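Local coordinates for protein twin-arginine translocation pathway signal (Rhodoferax ferrireducens, PDB 5IM2) that probably serves as the extracytoplasmic solute-binding protein of a TRAP transporter, capturing small organic acids such as the benzoate bound here for uptake across the membrane, at residues F53-A58 against I111-P116; T141-W146 against S287-S292; K158-L163 against V264-K269; A164-G169 against G293-V298. One frame throughout, in Å; residues are numbered along the deposited sequence.

Contact 1 (F53-A58 against I111-P116); sequences FHTFMA and IIWTIP. With BEZ (benzoic acid), chain B.
W113 meets three residues of 53-58 with the six-membered part of its indole. M57 CG lies 3.7 Å from W113 CZ3, and the bent methionine chain carries SD past the same ring obliquely, a Met-aromatic contact. F56 runs nearly parallel to that ring, planes at 22°, but slid so far aside that the two scarcely overlap; the closest atoms are F56 CZ and W113 CZ3, 3.9 Å apart. T55 lies alongside the tryptophan; with chi1 at -174° its hydroxyl swings away from its own N, and OG1 donates to W113 O at 2.9 Å. Further back along the strands, H54 N bonds I111 O at 2.9 Å, and F53 CD2 packs on I111 CG2 at 3.6 Å. A second shell fixes the indole: Q166 takes its NE1 hydrogen, F263 stacks on it and H68 meets it edge-to-face. Past the strand ends F56 turns its ring edge to benzoate C2 (CZ to C2 3.8 Å) and I115 brings CD1 to 3.5 Å from benzoate O2; R192 and Y118 hydrogen-bond the ligand. Parallel strands 49-55 and 111-114 thus end in the ligand pocket, as in periplasmic binding proteins, where loops following the strands line the cleft.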
loop_
_atom_site.group_PDB
_atom_site.type_symbol
_atom_site.label_atom_id
_atom_site.label_comp_id
_atom_site.label_asym_id
_atom_site.label_seq_id
_atom_site.Cartn_x
_atom_site.Cartn_y
_atom_site.Cartn_z
ATOM N N PHE A 53 -14.156 -5.937 -11.871
ATOM C CA PHE A 53 -13.213 -5.498 -10.836
ATOM C C PHE A 53 -12.316 -6.680 -10.457
ATOM O O PHE A 53 -12.820 -7.776 -10.206
ATOM C CB PHE A 53 -14.001 -4.997 -9.625
ATOM C CG PHE A 53 -13.164 -4.450 -8.495
ATOM C CD1 PHE A 53 -12.505 -5.292 -7.611
ATOM C CD2 PHE A 53 -13.123 -3.087 -8.258
ATOM C CE1 PHE A 53 -11.776 -4.791 -6.556
ATOM C CE2 PHE A 53 -12.382 -2.578 -7.201
ATOM C CZ PHE A 53 -11.692 -3.446 -6.356
ATOM N N HIS A 54 -10.987 -6.483 -10.453
ATOM C CA HIS A 54 -10.039 -7.554 -10.161
ATOM C C HIS A 54 -8.998 -7.087 -9.155
ATOM O O HIS A 54 -8.469 -5.980 -9.284
ATOM C CB HIS A 54 -9.303 -8.018 -11.458
ATOM C CG HIS A 54 -8.686 -9.381 -11.396
ATOM N ND1 HIS A 54 -7.687 -9.757 -12.267
ATOM C CD2 HIS A 54 -8.957 -10.476 -10.645
ATOM C CE1 HIS A 54 -7.331 -11.005 -12.022
ATOM N NE2 HIS A 54 -8.083 -11.463 -11.038
ATOM N N THR A 55 -8.649 -7.955 -8.204
ATOM C CA THR A 55 -7.562 -7.653 -7.276
ATOM C C THR A 55 -7.013 -8.944 -6.694
ATOM O O THR A 55 -7.500 -10.044 -6.983
ATOM C CB THR A 55 -8.055 -6.703 -6.168
ATOM O OG1 THR A 55 -6.969 -6.289 -5.331
ATOM C CG2 THR A 55 -9.112 -7.362 -5.297
ATOM N N PHE A 56 -5.993 -8.803 -5.850
ATOM C CA PHE A 56 -5.239 -9.935 -5.324
ATOM C C PHE A 56 -5.614 -10.275 -3.881
ATOM O O PHE A 56 -5.151 -11.300 -3.345
ATOM C CB PHE A 56 -3.722 -9.636 -5.437
ATOM C CG PHE A 56 -3.275 -8.470 -4.581
ATOM C CD1 PHE A 56 -2.860 -8.665 -3.276
ATOM C CD2 PHE A 56 -3.264 -7.177 -5.075
ATOM C CE1 PHE A 56 -2.474 -7.600 -2.484
ATOM C CE2 PHE A 56 -2.877 -6.106 -4.274
ATOM C CZ PHE A 56 -2.466 -6.329 -2.984
ATOM N N MET A 57 -6.489 -9.471 -3.258
ATOM C CA MET A 57 -6.894 -9.691 -1.881
ATOM C C MET A 57 -7.782 -10.920 -1.770
ATOM O O MET A 57 -8.572 -11.226 -2.666
ATOM C CB MET A 57 -7.656 -8.476 -1.347
ATOM C CG MET A 57 -6.846 -7.184 -1.313
ATOM S SD MET A 57 -5.279 -7.322 -0.419
ATOM C CE MET A 57 -5.849 -7.651 1.256
ATOM N N ALA A 58 -7.639 -11.619 -0.652
ATOM C CA ALA A 58 -8.560 -12.684 -0.301
ATOM C C ALA A 58 -9.923 -12.097 0.036
ATOM O O ALA A 58 -10.004 -11.015 0.618
ATOM C CB ALA A 58 -8.042 -13.451 0.902
ATOM N N ILE A 111 -11.644 -2.324 -13.698
ATOM C CA ILE A 111 -11.099 -1.651 -12.522
ATOM C C ILE A 111 -10.222 -2.622 -11.752
ATOM O O ILE A 111 -10.596 -3.781 -11.540
ATOM C CB ILE A 111 -12.213 -1.100 -11.595
ATOM C CG1 ILE A 111 -13.054 -0.071 -12.337
ATOM C CG2 ILE A 111 -11.609 -0.526 -10.327
ATOM C CD1 ILE A 111 -14.347 0.255 -11.592
ATOM N N ILE A 112 -9.045 -2.148 -11.333
ATOM C CA ILE A 112 -8.140 -2.918 -10.490
ATOM C C ILE A 112 -7.731 -2.084 -9.278
ATOM O O ILE A 112 -7.790 -0.849 -9.285
ATOM C CB ILE A 112 -6.898 -3.429 -11.277
ATOM C CG1 ILE A 112 -6.060 -2.295 -11.845
ATOM C CG2 ILE A 112 -7.375 -4.302 -12.403
ATOM C CD1 ILE A 112 -4.949 -1.831 -10.963
ATOM N N TRP A 113 -7.316 -2.791 -8.211
ATOM C CA TRP A 113 -6.677 -2.198 -7.041
ATOM C C TRP A 113 -5.386 -2.970 -6.820
ATOM O O TRP A 113 -5.419 -4.205 -6.670
ATOM C CB TRP A 113 -7.584 -2.280 -5.804
ATOM C CG TRP A 113 -7.102 -1.642 -4.538
ATOM C CD1 TRP A 113 -7.292 -0.344 -4.149
ATOM C CD2 TRP A 113 -6.434 -2.292 -3.456
ATOM N NE1 TRP A 113 -6.752 -0.143 -2.891
ATOM C CE2 TRP A 113 -6.252 -1.327 -2.436
ATOM C CE3 TRP A 113 -5.976 -3.597 -3.241
ATOM C CZ2 TRP A 113 -5.615 -1.616 -1.235
ATOM C CZ3 TRP A 113 -5.344 -3.879 -2.054
ATOM C CH2 TRP A 113 -5.186 -2.903 -1.059
ATOM N N THR A 114 -4.264 -2.267 -6.878
ATOM C CA THR A 114 -2.954 -2.912 -6.815
ATOM C C THR A 114 -1.942 -2.000 -6.131
ATOM O O THR A 114 -2.204 -0.823 -5.877
ATOM C CB THR A 114 -2.461 -3.306 -8.222
ATOM O OG1 THR A 114 -1.405 -4.274 -8.117
ATOM C CG2 THR A 114 -1.956 -2.063 -9.004
ATOM N N ILE A 115 -0.781 -2.569 -5.823
ATOM C CA ILE A 115 0.396 -1.809 -5.411
ATOM C C ILE A 115 1.220 -1.489 -6.661
ATOM O O ILE A 115 1.720 -2.428 -7.317
ATOM C CB ILE A 115 1.225 -2.600 -4.388
ATOM C CG1 ILE A 115 0.424 -2.760 -3.086
ATOM C CG2 ILE A 115 2.575 -1.938 -4.125
ATOM C CD1 ILE A 115 1.123 -3.453 -1.905
ATOM N N PRO A 116 1.388 -0.197 -7.030
ATOM C CA PRO A 116 2.233 0.134 -8.191
ATOM C C PRO A 116 3.605 -0.528 -8.161
ATOM O O PRO A 116 4.025 -1.050 -9.192
ATOM C CB PRO A 116 2.318 1.667 -8.129
ATOM C CG PRO A 116 1.009 2.061 -7.441
ATOM C CD PRO A 116 0.810 1.007 -6.406
HETATM C C BEZ B . 1.602 -5.812 0.976
HETATM O O1 BEZ B . 2.515 -5.564 1.816
HETATM O O2 BEZ B . 1.900 -6.362 -0.111
HETATM C C1 BEZ B . 0.176 -5.481 1.298
HETATM C C2 BEZ B . -0.822 -5.742 0.363
HETATM C C3 BEZ B . -2.146 -5.455 0.698
HETATM C C4 BEZ B . -2.443 -4.898 1.930
HETATM C C5 BEZ B . -1.445 -4.618 2.844
HETATM C C6 BEZ B . -0.116 -4.915 2.522
#

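Contact 2 (T141-W146 against S287-S292); sequences TSRACW and SGLQTS
W146 lays one face of its indole against the backbone at G288 and L289, at the start of helix 289-301. G288 CA stands 3.5 Å from the centroid of the six-membered ring and only 12° off its normal, a CH-pi contact, while L289 N sits over the same face nearer the pyrrole. The tryptophan's CG is turned away from its own N (chi1 174°), which carries the ring across to the partner helix. R143 reaches over L289: L289 CD1 touches R143 CB at 3.6 Å, and L289 CG lies over the centre of the guanidinium, 4.0 Å above its plane. The arginine's NE bonds H364 of helix 350-367. S142 approaches more closely, its CB 3.2 Å from S292 O. S292 OG passes 3.5 Å from W146 CE3 and donates to G288 O at 2.8 Å, from above the carbonyl plane. That oxygen also accepts a bond from S292 N, so two donors grip it. S142 OG bonds A138 O of its own helix and also V167 N, and S292 OG bonds L165 N, both in the strand beneath. No hydrogen bond joins the two segments, so cohesion here rests chiefly on dispersion and shape.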
loop_
_atom_site.group_PDB
_atom_site.type_symbol
_atom_site.label_atom_id
_atom_site.label_comp_id
_atom_site.label_asym_id
_atom_site.label_seq_id
_atom_site.Cartn_x
_atom_site.Cartn_y
_atom_site.Cartn_z
ATOM N N THR A 141 -1.935 10.897 4.720
ATOM C CA THR A 141 -0.915 10.574 3.724
ATOM C C THR A 141 -1.534 10.127 2.404
ATOM O O THR A 141 -0.962 10.369 1.329
ATOM C CB THR A 141 0.024 9.520 4.309
ATOM O OG1 THR A 141 0.515 10.015 5.567
ATOM C CG2 THR A 141 1.212 9.270 3.408
ATOM N N SER A 142 -2.679 9.421 2.462
ATOM C CA SER A 142 -3.412 9.104 1.241
ATOM C C SER A 142 -3.892 10.359 0.525
ATOM O O SER A 142 -3.863 10.426 -0.706
ATOM C CB SER A 142 -4.624 8.225 1.563
ATOM O OG SER A 142 -4.210 6.942 2.032
ATOM N N ARG A 143 -4.431 11.326 1.269
ATOM C CA ARG A 143 -4.860 12.566 0.630
ATOM C C ARG A 143 -3.678 13.250 -0.036
ATOM O O ARG A 143 -3.786 13.758 -1.154
ATOM C CB ARG A 143 -5.494 13.493 1.658
ATOM C CG ARG A 143 -6.801 13.008 2.172
ATOM C CD ARG A 143 -7.265 13.809 3.408
ATOM N NE ARG A 143 -7.488 15.220 3.118
ATOM C CZ ARG A 143 -8.662 15.756 2.817
ATOM N NH1 ARG A 143 -9.750 15.005 2.757
ATOM N NH2 ARG A 143 -8.740 17.063 2.556
ATOM N N ALA A 144 -2.547 13.283 0.657
ATOM C CA ALA A 144 -1.319 13.857 0.102
ATOM C C ALA A 144 -0.883 13.149 -1.167
ATOM O O ALA A 144 -0.426 13.791 -2.115
ATOM C CB ALA A 144 -0.206 13.805 1.155
ATOM N N CYS A 145 -1.002 11.821 -1.197
ATOM C CA CYS A 145 -0.642 11.051 -2.384
ATOM C C CYS A 145 -1.503 11.450 -3.573
ATOM O O CYS A 145 -0.993 11.659 -4.682
ATOM C CB CYS A 145 -0.780 9.555 -2.086
ATOM S SG CYS A 145 -0.081 8.476 -3.348
ATOM N N TRP A 146 -2.815 11.568 -3.362
ATOM C CA TRP A 146 -3.699 11.992 -4.448
ATOM C C TRP A 146 -3.247 13.331 -5.038
ATOM O O TRP A 146 -3.038 13.460 -6.262
ATOM C CB TRP A 146 -5.154 12.097 -3.972
ATOM C CG TRP A 146 -5.982 12.669 -5.084
ATOM C CD1 TRP A 146 -6.323 13.994 -5.282
ATOM C CD2 TRP A 146 -6.525 11.954 -6.196
ATOM N NE1 TRP A 146 -7.059 14.127 -6.432
ATOM C CE2 TRP A 146 -7.188 12.894 -7.021
ATOM C CE3 TRP A 146 -6.543 10.609 -6.567
ATOM C CZ2 TRP A 146 -7.822 12.530 -8.186
ATOM C CZ3 TRP A 146 -7.188 10.253 -7.734
ATOM C CH2 TRP A 146 -7.826 11.202 -8.518
ATOM N N SER A 287 -14.416 9.161 -6.694
ATOM C CA SER A 287 -13.009 9.228 -7.042
ATOM C C SER A 287 -12.421 10.472 -6.409
ATOM O O SER A 287 -13.133 11.417 -6.059
ATOM C CB SER A 287 -12.774 9.314 -8.561
ATOM O OG SER A 287 -13.490 8.334 -9.282
ATOM N N GLY A 288 -11.104 10.467 -6.274
ATOM C CA GLY A 288 -10.382 11.691 -5.967
ATOM C C GLY A 288 -9.905 11.795 -4.540
ATOM O O GLY A 288 -9.651 10.800 -3.867
ATOM N N LEU A 289 -9.789 13.032 -4.074
ATOM C CA LEU A 289 -9.195 13.297 -2.768
ATOM C C LEU A 289 -9.956 12.612 -1.638
ATOM O O LEU A 289 -9.358 11.970 -0.765
ATOM C CB LEU A 289 -9.163 14.814 -2.549
ATOM C CG LEU A 289 -8.557 15.333 -1.254
ATOM C CD1 LEU A 289 -7.079 15.012 -1.218
ATOM C CD2 LEU A 289 -8.755 16.827 -1.127
ATOM N N GLN A 290 -11.270 12.828 -1.574
ATOM C CA GLN A 290 -12.025 12.304 -0.435
ATOM C C GLN A 290 -12.013 10.787 -0.421
ATOM O O GLN A 290 -11.813 10.165 0.630
ATOM C CB GLN A 290 -13.466 12.829 -0.459
ATOM C CG GLN A 290 -13.603 14.312 -0.075
ATOM C CD GLN A 290 -13.065 15.275 -1.132
ATOM O OE1 GLN A 290 -13.082 14.982 -2.335
ATOM N NE2 GLN A 290 -12.578 16.433 -0.680
ATOM N N THR A 291 -12.212 10.168 -1.579
ATOM C CA THR A 291 -12.178 8.712 -1.655
ATOM C C THR A 291 -10.799 8.172 -1.281
ATOM O O THR A 291 -10.692 7.146 -0.593
ATOM C CB THR A 291 -12.592 8.270 -3.063
ATOM O OG1 THR A 291 -13.963 8.620 -3.278
ATOM C CG2 THR A 291 -12.482 6.787 -3.223
ATOM N N SER A 292 -9.737 8.851 -1.725
ATOM C CA SER A 292 -8.382 8.455 -1.351
ATOM C C SER A 292 -8.181 8.482 0.157
ATOM O O SER A 292 -7.674 7.517 0.738
ATOM C CB SER A 292 -7.359 9.363 -2.053
ATOM O OG SER A 292 -7.418 9.164 -3.474
#

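Contact 3 (K158-L163 against V264-K269); sequences KDTQVL and VLAMNK
An antiparallel strand pair at one border of the five-stranded mixed sheet forms this contact, strand 161-167 being outermost and 262-267 the next one in. Q161 and M267 are a hydrogen-bonded pair: Q161 N reaches M267 O at 2.8 Å in the carbonyl plane, and M267 N returns to Q161 O at the same length, tilted from the carbonyl plane. L163 N adds a third bond, to L265 O at 2.9 Å. Between them V162 and A266 make a non-hydrogen-bonded pair, with their side chains on the sheet face opposite to that of Q161 and M267. On the V162 side, V162 CG1 meets V264 CG2 at 3.9 Å, crossing at about a right angle. L163 straddles M267, both of its methyls 4.0 Å from M267 CB. Strand 262-267 bonds on its other edge to strand 111-114, through A266 with I112 and V264 with T114, so this pairing continues the sheet of the domain, characteristic of DctP-type binding proteins. Beyond the strands, K269 folds back, its chain bent at chi2 and chi3, until NZ donates to K158 O at 2.7 Å. One water links the same two turns, donating to D159 O and accepting from K269 N. T160 packs its CB 3.4 Å from M267 O, its hydroxyl held by Y101, which also bonds D159. N268 N-caps the next helix, OD1 accepting from S271 N.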
loop_
_atom_site.group_PDB
_atom_site.type_symbol
_atom_site.label_atom_id
_atom_site.label_comp_id
_atom_site.label_asym_id
_atom_site.label_seq_id
_atom_site.Cartn_x
_atom_site.Cartn_y
_atom_site.Cartn_z
ATOM N N LYS A 158 -0.917 8.034 -16.796
ATOM C CA LYS A 158 -1.779 8.627 -17.818
ATOM C C LYS A 158 -2.407 7.589 -18.731
ATOM O O LYS A 158 -3.313 7.938 -19.505
ATOM C CB LYS A 158 -1.001 9.640 -18.659
ATOM C CG LYS A 158 0.140 9.044 -19.468
ATOM C CD LYS A 158 0.812 10.113 -20.322
ATOM C CE LYS A 158 1.758 9.499 -21.334
ATOM N NZ LYS A 158 3.168 9.912 -21.105
ATOM N N ASP A 159 -1.987 6.326 -18.631
ATOM C CA ASP A 159 -2.549 5.286 -19.470
ATOM C C ASP A 159 -3.773 4.632 -18.837
ATOM O O ASP A 159 -4.382 3.757 -19.466
ATOM C CB ASP A 159 -1.480 4.241 -19.843
ATOM C CG ASP A 159 -0.664 3.751 -18.661
ATOM O OD1 ASP A 159 -0.790 4.313 -17.559
ATOM O OD2 ASP A 159 0.136 2.800 -18.858
ATOM N N THR A 160 -4.195 5.097 -17.652
ATOM C CA THR A 160 -5.457 4.684 -17.060
ATOM C C THR A 160 -6.182 5.912 -16.538
ATOM O O THR A 160 -5.651 7.028 -16.527
ATOM C CB THR A 160 -5.265 3.656 -15.919
ATOM O OG1 THR A 160 -4.502 4.216 -14.830
ATOM C CG2 THR A 160 -4.612 2.374 -16.472
ATOM N N GLN A 161 -7.416 5.690 -16.119
ATOM C CA GLN A 161 -8.183 6.676 -15.368
ATOM C C GLN A 161 -8.029 6.340 -13.882
ATOM O O GLN A 161 -8.598 5.363 -13.393
ATOM C CB GLN A 161 -9.640 6.659 -15.838
ATOM C CG GLN A 161 -10.600 7.534 -15.072
ATOM C CD GLN A 161 -10.305 9.008 -15.170
ATOM O OE1 GLN A 161 -10.646 9.766 -14.262
ATOM N NE2 GLN A 161 -9.704 9.433 -16.256
ATOM N N VAL A 162 -7.230 7.125 -13.166
ATOM C CA VAL A 162 -7.020 6.857 -11.749
ATOM C C VAL A 162 -8.203 7.378 -10.953
ATOM O O VAL A 162 -8.561 8.566 -11.013
ATOM C CB VAL A 162 -5.699 7.444 -11.251
ATOM C CG1 VAL A 162 -5.523 7.252 -9.732
ATOM C CG2 VAL A 162 -4.549 6.734 -11.969
ATOM N N LEU A 163 -8.832 6.467 -10.226
ATOM C CA LEU A 163 -9.953 6.788 -9.370
ATOM C C LEU A 163 -9.536 7.162 -7.959
ATOM O O LEU A 163 -10.209 7.990 -7.341
ATOM C CB LEU A 163 -10.910 5.593 -9.312
ATOM C CG LEU A 163 -11.334 5.007 -10.654
ATOM C CD1 LEU A 163 -12.378 3.881 -10.467
ATOM C CD2 LEU A 163 -11.900 6.052 -11.597
ATOM N N VAL A 264 -3.049 1.955 -5.877
ATOM C CA VAL A 264 -3.812 2.667 -6.893
ATOM C C VAL A 264 -5.089 1.895 -7.209
ATOM O O VAL A 264 -5.076 0.664 -7.350
ATOM C CB VAL A 264 -2.981 2.910 -8.167
ATOM C CG1 VAL A 264 -2.608 1.608 -8.814
ATOM C CG2 VAL A 264 -3.756 3.815 -9.116
ATOM N N LEU A 265 -6.208 2.642 -7.312
ATOM C CA LEU A 265 -7.478 2.142 -7.805
ATOM C C LEU A 265 -7.595 2.744 -9.194
ATOM O O LEU A 265 -7.791 3.961 -9.324
ATOM C CB LEU A 265 -8.648 2.564 -6.912
ATOM C CG LEU A 265 -10.048 2.116 -7.297
ATOM C CD1 LEU A 265 -10.160 0.601 -7.155
ATOM C CD2 LEU A 265 -11.045 2.844 -6.411
ATOM N N ALA A 266 -7.408 1.917 -10.212
ATOM C CA ALA A 266 -7.306 2.374 -11.589
ATOM C C ALA A 266 -8.376 1.754 -12.493
ATOM O O ALA A 266 -8.680 0.555 -12.391
ATOM C CB ALA A 266 -5.901 2.040 -12.133
ATOM N N MET A 267 -8.891 2.558 -13.430
ATOM C CA MET A 267 -9.930 2.148 -14.372
ATOM C C MET A 267 -9.434 2.235 -15.806
ATOM O O MET A 267 -8.664 3.136 -16.157
ATOM C CB MET A 267 -11.192 3.029 -14.191
ATOM C CG MET A 267 -12.376 2.514 -14.936
ATOM S SD MET A 267 -13.884 3.416 -14.529
ATOM C CE MET A 267 -15.003 2.525 -15.599
ATOM N N ASN A 268 -9.868 1.287 -16.638
ATOM C CA ASN A 268 -9.647 1.372 -18.073
ATOM C C ASN A 268 -10.193 2.684 -18.638
ATOM O O ASN A 268 -11.360 3.021 -18.434
ATOM C CB ASN A 268 -10.329 0.178 -18.753
ATOM C CG ASN A 268 -10.194 0.203 -20.238
ATOM O OD1 ASN A 268 -11.134 0.562 -20.957
ATOM N ND2 ASN A 268 -9.025 -0.197 -20.735
ATOM N N LYS A 269 -9.364 3.403 -19.400
ATOM C CA LYS A 269 -9.763 4.710 -19.927
ATOM C C LYS A 269 -10.905 4.595 -20.936
ATOM O O LYS A 269 -11.847 5.397 -20.908
ATOM C CB LYS A 269 -8.552 5.404 -20.559
ATOM C CG LYS A 269 -8.606 6.935 -20.517
ATOM C CD LYS A 269 -7.211 7.557 -20.334
ATOM C CE LYS A 269 -6.197 6.929 -21.276
ATOM N NZ LYS A 269 -5.042 7.829 -21.574
HETATM O O HOH W 1 -6.735 2.328 -19.967
#

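Contact 4 (A164-G169 against G293-V298); sequences ALQVHG and GWLGRV
This is a buried packing of a helix over the face of the edge strand: helix 289-301 lies on strand 161-167, the axes of the short segments 7.0 Å apart and running in much the same direction, 29° apart. L295 is the residue that fills the gap. Its CD1 sits 3.7 Å from A164 CB, and its CB lies against the amide end of Q166, 3.7 Å from OE1, the two side chains crossing at about a right angle. Q166 starts out between its own N and carbonyl carbon (chi1 47°) and then bends at chi2, which lays the amide along the helix flank. The closest backbone approach is at G296, where G296 CA comes to 3.6 Å from V167 O; with no side chain there, the helix can settle near the strand. Within the sheet, strand 161-167 is bonded to 262-267, A164 to L265 and Q166 to F263, so the helix packs on the five-stranded sheet of a two-domain solute-binding protein. Buried as it is, the Q166 amide is well supplied: W113 donates to OE1, Q299 accepts from NE2, and NE2 makes a further, weak bond to V167 O. Q299 belongs to the benzoate pocket. So does H168, just past the strand, where ND1 donates in the ring plane to G169 O at 2.7 Å, a bond that restrains the rotation of the imidazole that touches benzoate.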
loop_
_atom_site.group_PDB
_atom_site.type_symbol
_atom_site.label_atom_id
_atom_site.label_comp_id
_atom_site.label_asym_id
_atom_site.label_seq_id
_atom_site.Cartn_x
_atom_site.Cartn_y
_atom_site.Cartn_z
ATOM N N ALA A 164 -8.463 6.571 -7.426
ATOM C CA ALA A 164 -8.006 6.839 -6.070
ATOM C C ALA A 164 -6.579 6.350 -5.907
ATOM O O ALA A 164 -6.111 5.475 -6.653
ATOM C CB ALA A 164 -8.927 6.197 -5.019
ATOM N N LEU A 165 -5.901 6.953 -4.918
ATOM C CA LEU A 165 -4.522 6.666 -4.522
ATOM C C LEU A 165 -4.458 6.682 -3.002
ATOM O O LEU A 165 -5.046 7.571 -2.386
ATOM C CB LEU A 165 -3.545 7.717 -5.076
ATOM C CG LEU A 165 -3.353 7.672 -6.574
ATOM C CD1 LEU A 165 -2.908 9.054 -7.040
ATOM C CD2 LEU A 165 -2.330 6.581 -6.957
ATOM N N GLN A 166 -3.765 5.724 -2.383
ATOM C CA GLN A 166 -3.776 5.642 -0.923
ATOM C C GLN A 166 -2.608 4.804 -0.416
ATOM O O GLN A 166 -1.856 4.203 -1.192
ATOM C CB GLN A 166 -5.123 5.099 -0.424
ATOM C CG GLN A 166 -5.627 3.859 -1.155
ATOM C CD GLN A 166 -5.777 2.617 -0.292
ATOM O OE1 GLN A 166 -6.453 1.690 -0.672
ATOM N NE2 GLN A 166 -5.121 2.578 0.826
ATOM N N VAL A 167 -2.412 4.877 0.897
ATOM C CA VAL A 167 -1.380 4.134 1.611
ATOM C C VAL A 167 -2.059 3.320 2.710
ATOM O O VAL A 167 -3.235 3.531 3.024
ATOM C CB VAL A 167 -0.289 5.043 2.200
ATOM C CG1 VAL A 167 0.342 5.863 1.082
ATOM C CG2 VAL A 167 -0.873 5.918 3.323
ATOM N N HIS A 168 -1.314 2.375 3.291
ATOM C CA HIS A 168 -1.798 1.629 4.442
ATOM C C HIS A 168 -1.222 2.174 5.766
ATOM O O HIS A 168 -0.529 3.189 5.807
ATOM C CB HIS A 168 -1.571 0.112 4.246
ATOM C CG HIS A 168 -0.135 -0.352 4.126
ATOM N ND1 HIS A 168 0.840 -0.087 5.073
ATOM C CD2 HIS A 168 0.456 -1.145 3.197
ATOM C CE1 HIS A 168 1.980 -0.654 4.698
ATOM N NE2 HIS A 168 1.768 -1.334 3.582
ATOM N N GLY A 169 -1.593 1.516 6.889
ATOM C CA GLY A 169 -1.103 1.908 8.187
ATOM C C GLY A 169 0.383 1.617 8.350
ATOM O O GLY A 169 1.042 1.074 7.460
ATOM N N GLY A 293 -8.571 9.576 0.820
ATOM C CA GLY A 293 -8.464 9.620 2.264
ATOM C C GLY A 293 -9.283 8.542 2.952
ATOM O O GLY A 293 -8.839 7.951 3.931
ATOM N N TRP A 294 -10.491 8.273 2.440
ATOM C CA TRP A 294 -11.380 7.307 3.065
ATOM C C TRP A 294 -10.800 5.897 2.974
ATOM O O TRP A 294 -10.788 5.159 3.959
ATOM C CB TRP A 294 -12.762 7.394 2.411
ATOM C CG TRP A 294 -13.617 6.321 2.853
ATOM C CD1 TRP A 294 -14.280 6.240 4.043
ATOM C CD2 TRP A 294 -13.881 5.101 2.150
ATOM N NE1 TRP A 294 -14.955 5.036 4.114
ATOM C CE2 TRP A 294 -14.724 4.325 2.962
ATOM C CE3 TRP A 294 -13.491 4.596 0.903
ATOM C CZ2 TRP A 294 -15.183 3.064 2.568
ATOM C CZ3 TRP A 294 -13.950 3.350 0.515
ATOM C CH2 TRP A 294 -14.784 2.600 1.343
ATOM N N LEU A 295 -10.253 5.534 1.823
ATOM C CA LEU A 295 -9.624 4.224 1.682
ATOM C C LEU A 295 -8.483 4.048 2.671
ATOM O O LEU A 295 -8.356 2.996 3.313
ATOM C CB LEU A 295 -9.128 4.024 0.247
ATOM C CG LEU A 295 -10.204 3.802 -0.802
ATOM C CD1 LEU A 295 -9.647 3.866 -2.213
ATOM C CD2 LEU A 295 -10.836 2.418 -0.580
ATOM N N GLY A 296 -7.586 5.036 2.756
ATOM C CA GLY A 296 -6.507 4.959 3.725
ATOM C C GLY A 296 -7.007 4.880 5.159
ATOM O O GLY A 296 -6.494 4.106 5.962
ATOM N N ARG A 297 -8.012 5.693 5.510
ATOM C CA ARG A 297 -8.529 5.669 6.867
ATOM C C ARG A 297 -9.020 4.263 7.233
ATOM O O ARG A 297 -8.719 3.744 8.319
ATOM C CB ARG A 297 -9.654 6.694 7.016
ATOM C CG ARG A 297 -10.094 6.847 8.415
ATOM C CD ARG A 297 -11.223 7.845 8.645
ATOM N NE ARG A 297 -11.536 7.790 10.067
ATOM C CZ ARG A 297 -11.181 8.687 10.983
ATOM N NH1 ARG A 297 -10.542 9.813 10.660
ATOM N NH2 ARG A 297 -11.516 8.464 12.248
ATOM N N VAL A 298 -9.776 3.640 6.329
ATOM C CA VAL A 298 -10.373 2.324 6.594
ATOM C C VAL A 298 -9.294 1.250 6.656
ATOM O O VAL A 298 -9.350 0.339 7.503
ATOM C CB VAL A 298 -11.443 2.011 5.536
ATOM C CG1 VAL A 298 -11.948 0.591 5.692
ATOM C CG2 VAL A 298 -12.605 3.004 5.674
#

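Contacts 1, 3 and 4 all reach the five-stranded sheet. Contact 1 pairs 49-55 with 111-114, contact 3 pairs 262-267 with 161-167, and these join where 111-114 bonds to 262-267; their centres are about 12 Å apart. Contact 4 uses the later part of strand 161-167, whose start is in contact 3, and shares helix 289-301 with contact 2, centres about 7 Å apart, while contacts 1 and 2, centres about 17 Å apart, do not touch. Contact 1 closes before the others open; contact 3 nests within the loop closed by contact 2, and contact 4 crosses both. Distant chain parts thus come together, and contacts 1 and 4, linked by W113 and Q166, carry pocket residues toward benzoate.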